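Local atomic coordinates of protein kinase (Staphylococcus aureus subsp. aureus Mu50, PDB entry 3PY9), a protein that phosphorylates proteins on serine or threonine as a membrane kinase, its extracellular PASTA-containing region probably binding muropeptides of the cell wall. Residues 100-105 against 135-140; 165-170 against 196-201. All coordinates share one frame; numbering follows the deposited sequence.

Interactions 1 and 2 hold equivalent elements in two PASTA units in series along the chain: the outer first strand of a three-stranded sheet pairs in parallel with the middle strand. Their nearest atoms lie about 11 Å apart, so neither touches the other. Both are partly buried, with one face of the sheet packed on a helix, 85-93 in interaction 1 and 154-162 in interaction 2. The chemistry differs on that face. In 100-105 against 135-140 it is aliphatic at one end and then carries a buried glutamate; in 165-170 against 196-201 two phenylalanines flank V168 and I199. On the opposite face of interaction 2 a lysine bonds a glycine carbonyl where the segments begin.

Interaction 1 (100-105 against 135-140); sequences VTIEKV and LYESLG
L135 fills the notch between V100 and I102: CG1 of V100 meets CG of L135 at 3.7 Å, and CD1 of I102 meets CB of L135 at 3.9 Å. Valine and leucine suit this face because both rest on L92 of helix 85-93. One step on, E137 fits the next hollow, between I102 and K104. Its CG is anti to the backbone N (chi1 -176°) and the chain runs extended beyond it, beside K104 and pointing the same way; OE1 meets CG2 of I102 and CE of K104, each at 3.4 Å. K104 CB is packed by the fork of L139, whose CG lies 3.8 Å away. On the other face the Y136 ring takes E103 CB obliquely and V105 CG1 at its edge. Between the two faces, the segments share five backbone bonds, among them E103 N to L135 O (2.9 Å). E103 OE2 forms a salt bridge with K134. E137 OE1 is buried without a polar partner, and K104 NZ, 4.5 Å from it, stands beyond salt-bridge range; the charge of K104, with K85 of the helix also touching the side chain, may ease the burial, whereas the surrounding carbon could raise the acid's pKa.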
loop_
_atom_site.group_PDB
_atom_site.type_symbol
_atom_site.label_atom_id
_atom_site.label_comp_id
_atom_site.label_asym_id
_atom_site.label_seq_id
_atom_site.Cartn_x
_atom_site.Cartn_y
_atom_site.Cartn_z
ATOM N N VAL A 100 -9.328 -16.152 -17.710
ATOM C CA VAL A 100 -8.983 -15.089 -16.765
ATOM C C VAL A 100 -9.996 -13.970 -16.832
ATOM O O VAL A 100 -10.247 -13.406 -17.892
ATOM C CB VAL A 100 -7.553 -14.541 -16.988
ATOM C CG1 VAL A 100 -7.183 -13.546 -15.902
ATOM C CG2 VAL A 100 -6.537 -15.686 -17.005
ATOM N N THR A 101 -10.599 -13.672 -15.691
ATOM C CA THR A 101 -11.528 -12.562 -15.594
ATOM C C THR A 101 -10.861 -11.384 -14.855
ATOM O O THR A 101 -10.174 -11.587 -13.871
ATOM C CB THR A 101 -12.850 -13.001 -14.933
ATOM O OG1 THR A 101 -12.562 -13.739 -13.748
ATOM C CG2 THR A 101 -13.641 -13.922 -15.869
ATOM N N ILE A 102 -11.035 -10.172 -15.379
ATOM C CA ILE A 102 -10.567 -8.945 -14.730
ATOM C C ILE A 102 -11.676 -8.235 -13.953
ATOM O O ILE A 102 -12.815 -8.141 -14.402
ATOM C CB ILE A 102 -9.974 -7.931 -15.733
ATOM C CG1 ILE A 102 -9.051 -8.622 -16.748
ATOM C CG2 ILE A 102 -9.281 -6.736 -14.981
ATOM C CD1 ILE A 102 -7.684 -9.043 -16.199
ATOM N N GLU A 103 -11.295 -7.727 -12.784
ATOM C CA GLU A 103 -12.129 -6.901 -11.908
ATOM C C GLU A 103 -11.339 -5.650 -11.580
ATOM O O GLU A 103 -10.189 -5.735 -11.134
ATOM C CB GLU A 103 -12.350 -7.628 -10.591
ATOM C CG GLU A 103 -13.039 -8.939 -10.713
ATOM C CD GLU A 103 -14.422 -8.863 -10.151
ATOM O OE1 GLU A 103 -14.547 -8.196 -9.089
ATOM O OE2 GLU A 103 -15.362 -9.450 -10.760
ATOM N N LYS A 104 -11.950 -4.495 -11.793
ATOM C CA LYS A 104 -11.294 -3.229 -11.509
ATOM C C LYS A 104 -11.676 -2.733 -10.122
ATOM O O LYS A 104 -12.858 -2.694 -9.768
ATOM C CB LYS A 104 -11.631 -2.195 -12.579
ATOM C CG LYS A 104 -11.139 -2.590 -13.970
ATOM C CD LYS A 104 -11.566 -1.599 -15.042
ATOM C CE LYS A 104 -10.663 -1.731 -16.276
ATOM N NZ LYS A 104 -11.042 -0.821 -17.400
ATOM N N VAL A 105 -10.670 -2.375 -9.331
ATOM C CA VAL A 105 -10.901 -1.897 -7.981
ATOM C C VAL A 105 -9.928 -0.768 -7.733
ATOM O O VAL A 105 -8.862 -0.714 -8.329
ATOM C CB VAL A 105 -10.660 -3.024 -6.898
ATOM C CG1 VAL A 105 -11.755 -4.102 -6.945
ATOM C CG2 VAL A 105 -9.286 -3.650 -7.038
ATOM N N LEU A 135 -8.227 -11.633 -11.762
ATOM C CA LEU A 135 -7.188 -10.665 -11.542
ATOM C C LEU A 135 -7.841 -9.347 -11.178
ATOM O O LEU A 135 -8.874 -8.962 -11.768
ATOM C CB LEU A 135 -6.310 -10.489 -12.795
ATOM C CG LEU A 135 -5.439 -11.673 -13.271
ATOM C CD1 LEU A 135 -4.483 -11.214 -14.345
ATOM C CD2 LEU A 135 -4.643 -12.381 -12.151
ATOM N N TYR A 136 -7.237 -8.663 -10.213
ATOM C CA TYR A 136 -7.784 -7.428 -9.707
ATOM C C TYR A 136 -6.887 -6.315 -10.190
ATOM O O TYR A 136 -5.742 -6.183 -9.746
ATOM C CB TYR A 136 -7.866 -7.461 -8.182
ATOM C CG TYR A 136 -8.863 -8.478 -7.649
ATOM C CD1 TYR A 136 -10.160 -8.101 -7.331
ATOM C CD2 TYR A 136 -8.507 -9.818 -7.476
ATOM C CE1 TYR A 136 -11.069 -9.021 -6.842
ATOM C CE2 TYR A 136 -9.415 -10.743 -6.985
ATOM C CZ TYR A 136 -10.693 -10.333 -6.672
ATOM O OH TYR A 136 -11.616 -11.232 -6.178
ATOM N N GLU A 137 -7.413 -5.535 -11.127
ATOM C CA GLU A 137 -6.644 -4.487 -11.769
ATOM C C GLU A 137 -6.871 -3.203 -11.011
ATOM O O GLU A 137 -8.013 -2.849 -10.771
ATOM C CB GLU A 137 -7.128 -4.309 -13.207
ATOM C CG GLU A 137 -6.342 -3.312 -14.017
ATOM C CD GLU A 137 -6.981 -3.023 -15.352
ATOM O OE1 GLU A 137 -7.963 -3.697 -15.704
ATOM O OE2 GLU A 137 -6.515 -2.110 -16.055
ATOM N N SER A 138 -5.794 -2.498 -10.666
ATOM C CA SER A 138 -5.906 -1.240 -9.925
ATOM C C SER A 138 -6.506 -0.107 -10.770
ATOM O O SER A 138 -6.137 0.080 -11.919
ATOM C CB SER A 138 -4.532 -0.799 -9.403
ATOM O OG SER A 138 -4.639 0.454 -8.730
ATOM N N LEU A 139 -7.412 0.651 -10.183
ATOM C CA LEU A 139 -7.853 1.903 -10.787
ATOM C C LEU A 139 -7.098 3.077 -10.169
ATOM O O LEU A 139 -7.510 4.218 -10.326
ATOM C CB LEU A 139 -9.366 2.105 -10.597
ATOM C CG LEU A 139 -10.357 1.175 -11.302
ATOM C CD1 LEU A 139 -11.740 1.355 -10.753
ATOM C CD2 LEU A 139 -10.351 1.411 -12.811
ATOM N N GLY A 140 -5.999 2.781 -9.470
ATOM C CA GLY A 140 -5.313 3.771 -8.629
ATOM C C GLY A 140 -6.120 4.050 -7.377
ATOM O O GLY A 140 -7.161 3.415 -7.145
#

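Interaction 2 (165-170 against 196-201); sequences GFKVES and GSTISF
This is a parallel pairing of strands, joining outer strand 167-173 to strand 198-204, the middle one of a three-stranded sheet, with one face against helix 154-162. Backbone bonds alternate: I199 N gives to K167 O at 2.7 Å, and E169 N to I199 O at 2.8 Å. On the helix side, F166 and I199 meet first. CD1 of I199 stands over one face of the F166 ring, 4.3 Å from its centroid, a CH-pi contact, while S197 O lies at the ring's edge, 3.4 Å from CD1 of F166. An aromatic and a branched aliphatic suit this place, where both touch V146. V168 CG1 reaches CD2 of the F201 ring obliquely at 3.9 Å; that ring packs edge-to-face on F154. The other face is polar. K167 curls back, bent at chi2 and chi4 (145° and 74°), and NZ donates to G196 O at 2.7 Å, in the carbonyl plane on a lone pair. E169 lays CD against T198 CG2 at 3.7 Å. G165 closes the helix in a Schellman motif. Glycine suits G165 and G196 because their backbone angles would press a CB against the preceding carbonyl O, and at G196 a CB would also crowd K167 NZ. A helix packed on a three-stranded sheet of order 1-3-2, whose outer first strand runs parallel to the middle one, is the arrangement of the PASTA fold.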
loop_
_atom_site.group_PDB
_atom_site.type_symbol
_atom_site.label_atom_id
_atom_site.label_comp_id
_atom_site.label_asym_id
_atom_site.label_seq_id
_atom_site.Cartn_x
_atom_site.Cartn_y
_atom_site.Cartn_z
ATOM N N GLY A 165 -12.615 11.655 4.592
ATOM C CA GLY A 165 -11.465 10.777 4.800
ATOM C C GLY A 165 -10.092 11.412 4.822
ATOM O O GLY A 165 -9.093 10.714 5.007
ATOM N N PHE A 166 -10.038 12.734 4.656
ATOM C CA PHE A 166 -8.768 13.461 4.638
ATOM C C PHE A 166 -8.175 13.583 6.017
ATOM O O PHE A 166 -8.899 13.653 7.017
ATOM C CB PHE A 166 -8.906 14.859 3.997
ATOM C CG PHE A 166 -9.275 14.823 2.523
ATOM C CD1 PHE A 166 -8.412 14.268 1.591
ATOM C CD2 PHE A 166 -10.490 15.331 2.086
ATOM C CE1 PHE A 166 -8.763 14.189 0.241
ATOM C CE2 PHE A 166 -10.852 15.288 0.735
ATOM C CZ PHE A 166 -9.980 14.721 -0.186
ATOM N N LYS A 167 -6.848 13.598 6.045
ATOM C CA LYS A 167 -6.085 14.034 7.203
ATOM C C LYS A 167 -5.900 15.568 7.122
ATOM O O LYS A 167 -5.533 16.100 6.078
ATOM C CB LYS A 167 -4.744 13.291 7.252
ATOM C CG LYS A 167 -4.895 11.759 7.366
ATOM C CD LYS A 167 -3.803 11.003 6.591
ATOM C CE LYS A 167 -4.052 9.481 6.544
ATOM N NZ LYS A 167 -5.149 9.035 5.615
ATOM N N VAL A 168 -6.191 16.269 8.215
ATOM C CA VAL A 168 -6.181 17.741 8.241
ATOM C C VAL A 168 -5.098 18.234 9.185
ATOM O O VAL A 168 -5.070 17.837 10.349
ATOM C CB VAL A 168 -7.536 18.307 8.722
ATOM C CG1 VAL A 168 -7.388 19.762 9.170
ATOM C CG2 VAL A 168 -8.619 18.172 7.646
ATOM N N GLU A 169 -4.212 19.096 8.689
ATOM C CA GLU A 169 -3.212 19.745 9.533
ATOM C C GLU A 169 -3.368 21.255 9.508
ATOM O O GLU A 169 -3.862 21.824 8.536
ATOM C CB GLU A 169 -1.803 19.383 9.089
ATOM C CG GLU A 169 -1.432 17.935 9.312
ATOM C CD GLU A 169 -0.014 17.629 8.857
ATOM O OE1 GLU A 169 0.599 18.514 8.186
ATOM O OE2 GLU A 169 0.473 16.506 9.164
ATOM N N SER A 170 -2.941 21.903 10.584
ATOM C CA SER A 170 -3.014 23.352 10.668
ATOM C C SER A 170 -1.919 23.933 11.551
ATOM O O SER A 170 -1.550 23.338 12.566
ATOM C CB SER A 170 -4.386 23.798 11.177
ATOM O OG SER A 170 -4.494 23.521 12.562
ATOM N N GLY A 196 -7.789 10.200 1.450
ATOM C CA GLY A 196 -6.975 10.042 2.660
ATOM C C GLY A 196 -5.760 10.939 2.719
ATOM O O GLY A 196 -4.970 10.865 3.654
ATOM N N SER A 197 -5.597 11.782 1.708
ATOM C CA SER A 197 -4.481 12.707 1.619
ATOM C C SER A 197 -4.512 13.693 2.787
ATOM O O SER A 197 -5.558 13.889 3.423
ATOM C CB SER A 197 -4.562 13.503 0.305
ATOM O OG SER A 197 -4.320 12.678 -0.815
ATOM N N THR A 198 -3.369 14.322 3.044
ATOM C CA THR A 198 -3.268 15.362 4.090
ATOM C C THR A 198 -3.537 16.744 3.482
ATOM O O THR A 198 -2.856 17.146 2.542
ATOM C CB THR A 198 -1.875 15.382 4.710
ATOM O OG1 THR A 198 -1.566 14.078 5.222
ATOM C CG2 THR A 198 -1.787 16.455 5.850
ATOM N N ILE A 199 -4.535 17.444 4.019
ATOM C CA ILE A 199 -4.814 18.849 3.658
ATOM C C ILE A 199 -4.238 19.782 4.729
ATOM O O ILE A 199 -4.521 19.607 5.923
ATOM C CB ILE A 199 -6.332 19.103 3.477
ATOM C CG1 ILE A 199 -7.014 17.913 2.745
ATOM C CG2 ILE A 199 -6.587 20.424 2.743
ATOM C CD1 ILE A 199 -6.409 17.551 1.360
ATOM N N SER A 200 -3.416 20.747 4.291
ATOM C CA SER A 200 -2.717 21.684 5.196
ATOM C C SER A 200 -3.350 23.082 5.210
ATOM O O SER A 200 -3.621 23.667 4.161
ATOM C CB SER A 200 -1.235 21.794 4.823
ATOM O OG SER A 200 -0.606 20.521 4.828
ATOM N N PHE A 201 -3.565 23.602 6.413
ATOM C CA PHE A 201 -4.290 24.856 6.626
ATOM C C PHE A 201 -3.451 25.862 7.392
ATOM O O PHE A 201 -2.757 25.508 8.342
ATOM C CB PHE A 201 -5.560 24.594 7.440
ATOM C CG PHE A 201 -6.672 23.992 6.647
ATOM C CD1 PHE A 201 -7.573 24.803 5.981
ATOM C CD2 PHE A 201 -6.825 22.612 6.580
ATOM C CE1 PHE A 201 -8.620 24.258 5.256
ATOM C CE2 PHE A 201 -7.872 22.044 5.837
ATOM C CZ PHE A 201 -8.758 22.858 5.174
#